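Local coordinates for flavin prenyltransferase UbiX (Methanocaldococcus jannaschii, PDB 6M8V), which probably makes the prenylated FMN cofactor of UbiD decarboxylases by transferring a dimethylallyl group from dimethylallyl monophosphate to N5 and C6 of the flavin, at residues V5-A10 with R18-L23; V29-S34 with K54-Y59. One frame throughout, in Å; residues are numbered along the deposited sequence.

Contact 1: residues V5-A10 with R18-L23; sequences VCITGA and RLLEVL. With FMN (flavin mononucleotide), chain B.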
ATOM      1  N   VAL A   5      -0.746 -20.152  29.219  1.00 28.38           N
ATOM      2  CA  VAL A   5      -2.100 -19.614  29.241  1.00 31.24           C
ATOM      3  C   VAL A   5      -2.039 -18.216  29.840  1.00 34.13           C
ATOM      4  O   VAL A   5      -1.563 -18.037  30.967  1.00 27.89           O
ATOM      5  CB  VAL A   5      -3.059 -20.520  30.030  1.00 33.36           C
ATOM      6  CG1 VAL A   5      -4.410 -19.842  30.186  1.00 28.34           C
ATOM      7  CG2 VAL A   5      -3.212 -21.861  29.332  1.00 29.26           C
ATOM      8  N   CYS A   6      -2.510 -17.225  29.083  1.00 29.35           N
ATOM      9  CA  CYS A   6      -2.468 -15.825  29.489  1.00 26.06           C
ATOM     10  C   CYS A   6      -3.892 -15.295  29.562  1.00 25.79           C
ATOM     11  O   CYS A   6      -4.604 -15.288  28.552  1.00 25.50           O
ATOM     12  CB  CYS A   6      -1.639 -14.990  28.506  1.00 25.37           C
ATOM     13  SG  CYS A   6       0.016 -15.642  28.115  1.00 25.71           S
ATOM     14  N   ILE A   7      -4.296 -14.838  30.744  1.00 26.14           N
ATOM     15  CA  ILE A   7      -5.629 -14.288  30.974  1.00 33.42           C
ATOM     16  C   ILE A   7      -5.509 -12.775  31.068  1.00 25.54           C
ATOM     17  O   ILE A   7      -4.805 -12.256  31.940  1.00 27.09           O
ATOM     18  CB  ILE A   7      -6.272 -14.857  32.250  1.00 26.95           C
ATOM     19  CG1 ILE A   7      -6.022 -16.365  32.358  1.00 27.65           C
ATOM     20  CG2 ILE A   7      -7.763 -14.540  32.276  1.00 26.95           C
ATOM     21  CD1 ILE A   7      -6.688 -17.020  33.569  1.00 28.67           C
ATOM     22  N   THR A   8      -6.208 -12.063  30.191  1.00 24.91           N
ATOM     23  CA  THR A   8      -6.211 -10.606  30.216  1.00 30.49           C
ATOM     24  C   THR A   8      -7.603 -10.094  30.556  1.00 24.64           C
ATOM     25  O   THR A   8      -8.588 -10.838  30.555  1.00 24.94           O
ATOM     26  CB  THR A   8      -5.728 -10.018  28.880  1.00 23.73           C
ATOM     27  OG1 THR A   8      -6.626 -10.387  27.826  1.00 23.44           O
ATOM     28  CG2 THR A   8      -4.333 -10.514  28.555  1.00 23.71           C
ATOM     29  N   GLY A   9      -7.670  -8.801  30.854  1.00 24.52           N
ATOM     30  CA  GLY A   9      -8.888  -8.199  31.360  1.00 26.22           C
ATOM     31  C   GLY A   9      -9.981  -7.986  30.334  1.00 25.71           C
ATOM     32  O   GLY A   9     -10.244  -6.858  29.922  1.00 28.38           O
ATOM     33  N   ALA A  10     -10.637  -9.060  29.917  1.00 25.39           N
ATOM     34  CA  ALA A  10     -11.810  -8.944  29.069  1.00 24.69           C
ATOM     35  C   ALA A  10     -12.848  -9.933  29.568  1.00 25.09           C
ATOM     36  O   ALA A  10     -12.526 -10.899  30.263  1.00 28.33           O
ATOM     37  CB  ALA A  10     -11.478  -9.190  27.590  1.00 25.95           C
ATOM     38  N   ARG A  18     -12.151 -22.975  32.232  1.00 33.90           N
ATOM     39  CA  ARG A  18     -12.455 -24.288  31.673  1.00 32.90           C
ATOM     40  C   ARG A  18     -11.265 -24.865  30.911  1.00 36.86           C
ATOM     41  O   ARG A  18     -10.981 -26.064  31.014  1.00 41.11           O
ATOM     42  CB  ARG A  18     -13.680 -24.202  30.766  1.00 32.74           C
ATOM     43  CG  ARG A  18     -14.102 -25.532  30.148  1.00 33.60           C
ATOM     44  CD  ARG A  18     -14.491 -26.566  31.212  1.00 52.26           C
ATOM     45  NE  ARG A  18     -15.250 -25.977  32.314  1.00 54.33           N
ATOM     46  CZ  ARG A  18     -16.536 -25.640  32.244  1.00 58.98           C
ATOM     47  NH1 ARG A  18     -17.219 -25.832  31.121  1.00 53.35           N
ATOM     48  NH2 ARG A  18     -17.140 -25.107  33.298  1.00 62.03           N
ATOM     49  N   LEU A  19     -10.565 -24.033  30.133  1.00 34.19           N
ATOM     50  CA  LEU A  19      -9.388 -24.521  29.417  1.00 33.32           C
ATOM     51  C   LEU A  19      -8.323 -25.030  30.383  1.00 35.47           C
ATOM     52  O   LEU A  19      -7.678 -26.054  30.124  1.00 34.85           O
ATOM     53  CB  LEU A  19      -8.813 -23.418  28.523  1.00 30.24           C
ATOM     54  CG  LEU A  19      -7.470 -23.727  27.848  1.00 34.23           C
ATOM     55  CD1 LEU A  19      -7.607 -24.863  26.840  1.00 30.61           C
ATOM     56  CD2 LEU A  19      -6.874 -22.481  27.176  1.00 33.76           C
ATOM     57  N   LEU A  20      -8.126 -24.329  31.501  1.00 32.07           N
ATOM     58  CA  LEU A  20      -7.094 -24.725  32.455  1.00 32.75           C
ATOM     59  C   LEU A  20      -7.402 -26.073  33.091  1.00 43.69           C
ATOM     60  O   LEU A  20      -6.485 -26.853  33.373  1.00 34.86           O
ATOM     61  CB  LEU A  20      -6.940 -23.661  33.539  1.00 35.71           C
ATOM     62  CG  LEU A  20      -6.113 -22.422  33.206  1.00 34.93           C
ATOM     63  CD1 LEU A  20      -6.393 -21.345  34.228  1.00 36.74           C
ATOM     64  CD2 LEU A  20      -4.638 -22.754  33.178  1.00 31.67           C
ATOM     65  N   GLU A  21      -8.682 -26.369  33.338  1.00 34.64           N
ATOM     66  CA  GLU A  21      -8.986 -27.635  33.995  1.00 39.51           C
ATOM     67  C   GLU A  21      -8.987 -28.808  33.022  1.00 38.67           C
ATOM     68  O   GLU A  21      -8.565 -29.908  33.396  1.00 39.16           O
ATOM     69  CB  GLU A  21     -10.315 -27.555  34.757  1.00 38.21           C
ATOM     70  CG  GLU A  21     -11.490 -26.947  34.022  1.00 41.75           C
ATOM     71  CD  GLU A  21     -12.570 -26.478  34.988  1.00 50.75           C
ATOM     72  OE1 GLU A  21     -12.212 -25.975  36.076  1.00 51.29           O
ATOM     73  OE2 GLU A  21     -13.772 -26.623  34.670  1.00 52.90           O
ATOM     74  N   VAL A  22      -9.417 -28.610  31.772  1.00 40.54           N
ATOM     75  CA  VAL A  22      -9.281 -29.690  30.799  1.00 42.36           C
ATOM     76  C   VAL A  22      -7.831 -29.927  30.391  1.00 46.76           C
ATOM     77  O   VAL A  22      -7.525 -30.978  29.823  1.00 54.12           O
ATOM     78  CB  VAL A  22     -10.144 -29.444  29.543  1.00 36.69           C
ATOM     79  CG1 VAL A  22     -11.597 -29.189  29.930  1.00 35.93           C
ATOM     80  CG2 VAL A  22      -9.582 -28.295  28.717  1.00 43.66           C
ATOM     81  N   LEU A  23      -6.929 -28.986  30.671  1.00 45.12           N
ATOM     82  CA  LEU A  23      -5.508 -29.141  30.383  1.00 43.65           C
ATOM     83  C   LEU A  23      -4.715 -29.684  31.560  1.00 45.21           C
ATOM     84  O   LEU A  23      -3.523 -29.989  31.387  1.00 47.40           O
ATOM     85  CB  LEU A  23      -4.902 -27.798  29.955  1.00 39.58           C
ATOM     86  CG  LEU A  23      -5.108 -27.349  28.504  1.00 43.30           C
ATOM     87  CD1 LEU A  23      -4.420 -26.023  28.283  1.00 31.86           C
ATOM     88  CD2 LEU A  23      -4.555 -28.406  27.574  1.00 48.19           C
TER
HETATM   89  N1  FMN B 201     -11.826  -4.806  27.170  0.75 37.51           N
HETATM   90  C2  FMN B 201     -12.029  -5.512  26.003  0.75 37.44           C
HETATM   91  O2  FMN B 201     -11.295  -5.266  25.060  0.75 43.64           O
HETATM   92  N3  FMN B 201     -13.030  -6.471  25.888  0.75 20.56           N
HETATM   93  C4  FMN B 201     -13.834  -6.724  26.992  0.75 35.32           C
HETATM   94  O4  FMN B 201     -14.736  -7.567  26.969  0.75 27.76           O
HETATM   95  C4A FMN B 201     -13.630  -6.014  28.166  0.75 42.54           C
HETATM   96  N5  FMN B 201     -14.444  -6.280  29.236  0.75 48.94           N
HETATM   97  C5A FMN B 201     -14.259  -5.593  30.409  0.75 50.90           C
HETATM   98  C6  FMN B 201     -15.091  -5.883  31.473  0.75 54.77           C
HETATM   99  C7  FMN B 201     -14.929  -5.203  32.664  0.75 58.71           C
HETATM  100  C7M FMN B 201     -15.831  -5.529  33.808  0.75 58.87           C
HETATM  101  C8  FMN B 201     -13.939  -4.239  32.794  0.75 62.56           C
HETATM  102  C8M FMN B 201     -13.784  -3.521  34.098  0.75 66.12           C
HETATM  103  C9  FMN B 201     -13.101  -3.945  31.722  0.75 58.60           C
HETATM  104  C9A FMN B 201     -13.261  -4.627  30.522  0.75 50.58           C
HETATM  105  N10 FMN B 201     -12.436  -4.356  29.445  0.75 43.23           N
HETATM  106  C10 FMN B 201     -12.628  -5.051  28.263  0.75 40.97           C
HETATM  107  C1' FMN B 201     -11.361  -3.303  29.551  0.75 33.74           C
HETATM  108  C2' FMN B 201      -9.968  -3.900  29.715  0.75 36.13           C
HETATM  109  O2' FMN B 201      -9.903  -4.636  30.916  0.75 34.73           O
HETATM  110  C3' FMN B 201      -8.894  -2.824  29.747  0.75 38.77           C
HETATM  111  O3' FMN B 201      -8.649  -2.349  28.439  0.75 41.46           O
HETATM  112  C4' FMN B 201      -7.612  -3.342  30.397  0.75 28.27           C
HETATM  113  O4' FMN B 201      -6.635  -2.328  30.371  0.75 29.56           O
HETATM  114  C5' FMN B 201      -7.052  -4.600  29.740  0.75 22.29           C
HETATM  115  O5' FMN B 201      -5.763  -4.850  30.266  0.75 34.50           O
HETATM  116  P   FMN B 201      -5.073  -6.308  30.190  0.75 29.62           P
HETATM  117  O1P FMN B 201      -5.876  -7.271  31.016  0.75 30.79           O
HETATM  118  O2P FMN B 201      -5.091  -6.771  28.752  0.75 42.24           O
HETATM  119  O3P FMN B 201      -3.652  -6.228  30.690  0.75 31.54           O

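Contact 2: residues V29-S34 with K54-Y59; sequences VNLIIS and KLATDY. With FMN (flavin mononucleotide), chain B.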
ATOM      1  N   VAL A  29       1.360 -26.630  32.026  1.00 36.16           N
ATOM      2  CA  VAL A  29       0.671 -25.365  31.822  1.00 36.47           C
ATOM      3  C   VAL A  29       1.346 -24.302  32.675  1.00 39.01           C
ATOM      4  O   VAL A  29       1.448 -24.448  33.900  1.00 41.28           O
ATOM      5  CB  VAL A  29      -0.822 -25.480  32.158  1.00 40.14           C
ATOM      6  CG1 VAL A  29      -1.489 -24.118  32.079  1.00 43.13           C
ATOM      7  CG2 VAL A  29      -1.495 -26.472  31.215  1.00 37.26           C
ATOM      8  N   ASN A  30       1.813 -23.239  32.027  1.00 34.22           N
ATOM      9  CA  ASN A  30       2.267 -22.037  32.712  1.00 36.49           C
ATOM     10  C   ASN A  30       1.198 -20.960  32.575  1.00 36.19           C
ATOM     11  O   ASN A  30       0.636 -20.765  31.494  1.00 37.69           O
ATOM     12  CB  ASN A  30       3.598 -21.544  32.145  1.00 37.65           C
ATOM     13  CG  ASN A  30       4.749 -22.485  32.454  1.00 41.08           C
ATOM     14  OD1 ASN A  30       4.555 -23.687  32.613  1.00 54.98           O
ATOM     15  ND2 ASN A  30       5.957 -21.939  32.537  1.00 36.18           N
ATOM     16  N   LEU A  31       0.910 -20.278  33.679  1.00 32.12           N
ATOM     17  CA  LEU A  31      -0.212 -19.356  33.758  1.00 31.03           C
ATOM     18  C   LEU A  31       0.272 -17.960  34.109  1.00 30.64           C
ATOM     19  O   LEU A  31       1.116 -17.788  34.995  1.00 30.79           O
ATOM     20  CB  LEU A  31      -1.229 -19.829  34.799  1.00 32.71           C
ATOM     21  CG  LEU A  31      -2.490 -19.004  35.059  1.00 34.29           C
ATOM     22  CD1 LEU A  31      -3.374 -18.924  33.821  1.00 30.11           C
ATOM     23  CD2 LEU A  31      -3.255 -19.611  36.220  1.00 31.68           C
ATOM     24  N   ILE A  32      -0.260 -16.968  33.400  1.00 28.84           N
ATOM     25  CA  ILE A  32      -0.065 -15.559  33.721  1.00 28.43           C
ATOM     26  C   ILE A  32      -1.434 -14.893  33.719  1.00 30.10           C
ATOM     27  O   ILE A  32      -2.234 -15.118  32.806  1.00 31.08           O
ATOM     28  CB  ILE A  32       0.875 -14.856  32.722  1.00 27.72           C
ATOM     29  CG1 ILE A  32       2.096 -15.724  32.412  1.00 28.16           C
ATOM     30  CG2 ILE A  32       1.297 -13.494  33.261  1.00 27.60           C
ATOM     31  CD1 ILE A  32       2.858 -15.291  31.167  1.00 27.49           C
ATOM     32  N   ILE A  33      -1.702 -14.081  34.740  1.00 33.33           N
ATOM     33  CA  ILE A  33      -2.977 -13.385  34.888  1.00 33.04           C
ATOM     34  C   ILE A  33      -2.678 -11.906  35.089  1.00 30.17           C
ATOM     35  O   ILE A  33      -1.966 -11.537  36.032  1.00 32.60           O
ATOM     36  CB  ILE A  33      -3.808 -13.941  36.060  1.00 28.97           C
ATOM     37  CG1 ILE A  33      -3.984 -15.456  35.925  1.00 29.45           C
ATOM     38  CG2 ILE A  33      -5.167 -13.260  36.126  1.00 28.76           C
ATOM     39  CD1 ILE A  33      -4.655 -16.116  37.124  1.00 33.09           C
ATOM     40  N   SER A  34      -3.205 -11.063  34.203  1.00 26.86           N
ATOM     41  CA  SER A  34      -2.986  -9.631  34.341  1.00 26.62           C
ATOM     42  C   SER A  34      -3.801  -9.079  35.508  1.00 27.26           C
ATOM     43  O   SER A  34      -4.786  -9.678  35.951  1.00 38.84           O
ATOM     44  CB  SER A  34      -3.363  -8.891  33.057  1.00 25.65           C
ATOM     45  OG  SER A  34      -4.768  -8.889  32.870  1.00 25.51           O
ATOM     46  N   LYS A  54      -4.118 -22.057  41.080  1.00 56.85           N
ATOM     47  CA  LYS A  54      -3.733 -23.407  41.467  1.00 65.87           C
ATOM     48  C   LYS A  54      -3.957 -24.440  40.370  1.00 63.76           C
ATOM     49  O   LYS A  54      -3.515 -25.580  40.532  1.00 60.91           O
ATOM     50  CB  LYS A  54      -4.483 -23.855  42.729  1.00 70.55           C
ATOM     51  CG  LYS A  54      -5.917 -23.375  42.829  1.00 73.39           C
ATOM     52  CD  LYS A  54      -6.678 -24.087  43.944  1.00 74.97           C
ATOM     53  CE  LYS A  54      -6.081 -23.807  45.313  1.00 81.08           C
ATOM     54  NZ  LYS A  54      -6.576 -22.522  45.884  1.00 81.76           N
ATOM     55  N   LEU A  55      -4.620 -24.091  39.266  1.00 63.98           N
ATOM     56  CA  LEU A  55      -4.859 -25.074  38.213  1.00 59.86           C
ATOM     57  C   LEU A  55      -3.699 -25.212  37.240  1.00 57.28           C
ATOM     58  O   LEU A  55      -3.808 -25.985  36.283  1.00 68.80           O
ATOM     59  CB  LEU A  55      -6.126 -24.731  37.433  1.00 59.65           C
ATOM     60  CG  LEU A  55      -7.312 -24.232  38.260  1.00 60.18           C
ATOM     61  CD1 LEU A  55      -8.451 -23.807  37.346  1.00 55.13           C
ATOM     62  CD2 LEU A  55      -7.757 -25.317  39.233  1.00 57.46           C
ATOM     63  N   ALA A  56      -2.600 -24.501  37.457  1.00 46.01           N
ATOM     64  CA  ALA A  56      -1.478 -24.499  36.534  1.00 48.56           C
ATOM     65  C   ALA A  56      -0.260 -25.156  37.166  1.00 46.56           C
ATOM     66  O   ALA A  56      -0.091 -25.144  38.388  1.00 45.80           O
ATOM     67  CB  ALA A  56      -1.125 -23.073  36.106  1.00 43.89           C
ATOM     68  N   THR A  57       0.595 -25.725  36.313  1.00 50.92           N
ATOM     69  CA  THR A  57       1.858 -26.281  36.784  1.00 52.06           C
ATOM     70  C   THR A  57       2.830 -25.197  37.232  1.00 51.63           C
ATOM     71  O   THR A  57       3.744 -25.484  38.010  1.00 51.53           O
ATOM     72  CB  THR A  57       2.502 -27.133  35.688  1.00 52.58           C
ATOM     73  OG1 THR A  57       1.493 -27.912  35.034  1.00 59.89           O
ATOM     74  CG2 THR A  57       3.546 -28.071  36.282  1.00 50.51           C
ATOM     75  N   ASP A  58       2.661 -23.965  36.756  1.00 52.22           N
ATOM     76  CA  ASP A  58       3.479 -22.841  37.187  1.00 48.68           C
ATOM     77  C   ASP A  58       2.691 -21.557  36.993  1.00 48.64           C
ATOM     78  O   ASP A  58       1.831 -21.468  36.112  1.00 48.47           O
ATOM     79  CB  ASP A  58       4.797 -22.760  36.411  1.00 50.06           C
ATOM     80  CG  ASP A  58       5.879 -23.625  37.011  1.00 58.01           C
ATOM     81  OD1 ASP A  58       5.964 -23.691  38.257  1.00 66.21           O
ATOM     82  OD2 ASP A  58       6.645 -24.237  36.235  1.00 54.22           O
ATOM     83  N   TYR A  59       2.996 -20.562  37.821  1.00 42.35           N
ATOM     84  CA  TYR A  59       2.385 -19.247  37.724  1.00 41.86           C
ATOM     85  C   TYR A  59       3.470 -18.185  37.781  1.00 42.74           C
ATOM     86  O   TYR A  59       4.457 -18.337  38.504  1.00 41.95           O
ATOM     87  CB  TYR A  59       1.360 -19.005  38.846  1.00 42.54           C
ATOM     88  CG  TYR A  59       0.791 -17.604  38.848  1.00 42.28           C
ATOM     89  CD1 TYR A  59      -0.261 -17.261  38.009  1.00 41.99           C
ATOM     90  CD2 TYR A  59       1.318 -16.617  39.675  1.00 42.51           C
ATOM     91  CE1 TYR A  59      -0.780 -15.974  37.994  1.00 41.90           C
ATOM     92  CE2 TYR A  59       0.806 -15.328  39.670  1.00 43.64           C
ATOM     93  CZ  TYR A  59      -0.242 -15.013  38.826  1.00 45.04           C
ATOM     94  OH  TYR A  59      -0.759 -13.736  38.816  1.00 47.35           O
TER
HETATM   95  N1  FMN B 201     -11.826  -4.806  27.170  0.75 37.51           N
HETATM   96  C2  FMN B 201     -12.029  -5.512  26.003  0.75 37.44           C
HETATM   97  O2  FMN B 201     -11.295  -5.266  25.060  0.75 43.64           O
HETATM   98  N3  FMN B 201     -13.030  -6.471  25.888  0.75 20.56           N
HETATM   99  C4  FMN B 201     -13.834  -6.724  26.992  0.75 35.32           C
HETATM  100  O4  FMN B 201     -14.736  -7.567  26.969  0.75 27.76           O
HETATM  101  C4A FMN B 201     -13.630  -6.014  28.166  0.75 42.54           C
HETATM  102  N5  FMN B 201     -14.444  -6.280  29.236  0.75 48.94           N
HETATM  103  C5A FMN B 201     -14.259  -5.593  30.409  0.75 50.90           C
HETATM  104  C6  FMN B 201     -15.091  -5.883  31.473  0.75 54.77           C
HETATM  105  C7  FMN B 201     -14.929  -5.203  32.664  0.75 58.71           C
HETATM  106  C7M FMN B 201     -15.831  -5.529  33.808  0.75 58.87           C
HETATM  107  C8  FMN B 201     -13.939  -4.239  32.794  0.75 62.56           C
HETATM  108  C8M FMN B 201     -13.784  -3.521  34.098  0.75 66.12           C
HETATM  109  C9  FMN B 201     -13.101  -3.945  31.722  0.75 58.60           C
HETATM  110  C9A FMN B 201     -13.261  -4.627  30.522  0.75 50.58           C
HETATM  111  N10 FMN B 201     -12.436  -4.356  29.445  0.75 43.23           N
HETATM  112  C10 FMN B 201     -12.628  -5.051  28.263  0.75 40.97           C
HETATM  113  C1' FMN B 201     -11.361  -3.303  29.551  0.75 33.74           C
HETATM  114  C2' FMN B 201      -9.968  -3.900  29.715  0.75 36.13           C
HETATM  115  O2' FMN B 201      -9.903  -4.636  30.916  0.75 34.73           O
HETATM  116  C3' FMN B 201      -8.894  -2.824  29.747  0.75 38.77           C
HETATM  117  O3' FMN B 201      -8.649  -2.349  28.439  0.75 41.46           O
HETATM  118  C4' FMN B 201      -7.612  -3.342  30.397  0.75 28.27           C
HETATM  119  O4' FMN B 201      -6.635  -2.328  30.371  0.75 29.56           O
HETATM  120  C5' FMN B 201      -7.052  -4.600  29.740  0.75 22.29           C
HETATM  121  O5' FMN B 201      -5.763  -4.850  30.266  0.75 34.50           O
HETATM  122  P   FMN B 201      -5.073  -6.308  30.190  0.75 29.62           P
HETATM  123  O1P FMN B 201      -5.876  -7.271  31.016  0.75 30.79           O
HETATM  124  O2P FMN B 201      -5.091  -6.771  28.752  0.75 42.24           O
HETATM  125  O3P FMN B 201      -3.652  -6.228  30.690  0.75 31.54           O

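Contact 1: residues V5-A10 with R18-L23
V5 and L20 carry most of the packing between strand 5-7 and the helical residues 18-22, which run nearly antiparallel at 158°, their axes 10.5 Å apart. L20 starts off to the flank of the strand, but with CG anti to its carbonyl carbon (chi1 -80°) the chain swings inward, and CD2 crosses obliquely onto V5, 4.2 Å from V5 CB. V5 CG2 also meets L19 CD2 at 4.3 Å, while its approach to L23 CD1 is slightly longer. Two residues along the strand, I7 CD1 meets the other methyl of L20, CD1, at 4.4 Å. All of this is buried and purely apolar.

The other side of the helix, with R18, E21 and V22, is partly exposed, and R18 and V22 there touch helix 156-171. R18 NE donates to E21 OE2 at 2.9 Å, a salt bridge in which the guanidinium is met close to its plane and the carboxylate oxygen from above its own. K17 gives E21 a second charged partner.

Past the strand the backbone turns to the cofactor. G9 centres an inverse gamma turn, and its N donates to FMN O1P at a very short 2.4 Å. Its carbonyl O accepts from FMN O2' at 2.5 Å, and a side chain at G9 would run into that hydroxyl. A10 CB rests 3.5 Å from FMN C4. A helix running back over a strand of a parallel sheet, with a phosphate-binding loop between them, is typical of a Rossmann-like beta-alpha-beta unit.

Contact 2: residues V29-S34 with K54-Y59
Strand 58-61, outermost in the parallel sheet within this chain, joins strand 28-33 here in the Rossmann-like fold, N30 level with D58 and L31 with Y59. V29 O anchors the entry to the pairing: D58 N donates to it in the carbonyl plane at 3.1 Å, and T57 N adds a weak, strongly bent bond. T57 OG1, anti to its own carbonyl carbon, turns back to accept the N-H of V29 at 3.3 Å (OG1 to N) in a nearly straight bond (170°). Next comes L31 N to D58 O at 2.9 Å, the donor lying above the carbonyl plane.

On one face N30 and D58 run alongside each other, N30 OD1 3.9 Å from D58 CB, the amide nearly perpendicular (88°) to the carboxylate; N30 OD1 is buried here without a polar partner. On the other, A56 CB presses tightly on L31 CB at 3.5 Å and also reaches V29 CG1. Y59, CG anti to its backbone N (chi1 175°), reaches its ring to the neighbouring strand. CD1 passes L31 CG obliquely, and the ring edge at CE1 meets I33 CG1 at 3.8 Å, the two side chains crossing at about a right angle. OH is hydrogen-bonded to E61 OE1. An alanine at Y59 would probably leave I33 CG1 and L31 CG less well covered and deprive E61 of its hydroxyl partner.

Just past the strand, S34 is the N-cap of helix 35-45: its OG takes the backbone N-H of A37 and donates to FMN O1P at 2.7 Å.

Contacts 1 and 2 follow one another along the chain; their centres lie 9 Å apart, and both reach the same sheet. Strands 2-7 and 28-33 are neighbours there, stitched by probable hydrogen bonds from V5 N to N30 O at 2.7 Å and from I7 N to I32 O at 2.9 Å. L20 of contact 1 bridges the two, touching V29, L31 and L55 of contact 2. Just past the C-terminal ends of the strands both contacts converge on the FMN phosphate: G9 and S34 donate to the same oxygen, O1P, and T8 CA packs 3.5 Å from S34 OG. S85, M86, T88 and R120 add further hydrogen bonds to FMN, as does S97 of the second subunit.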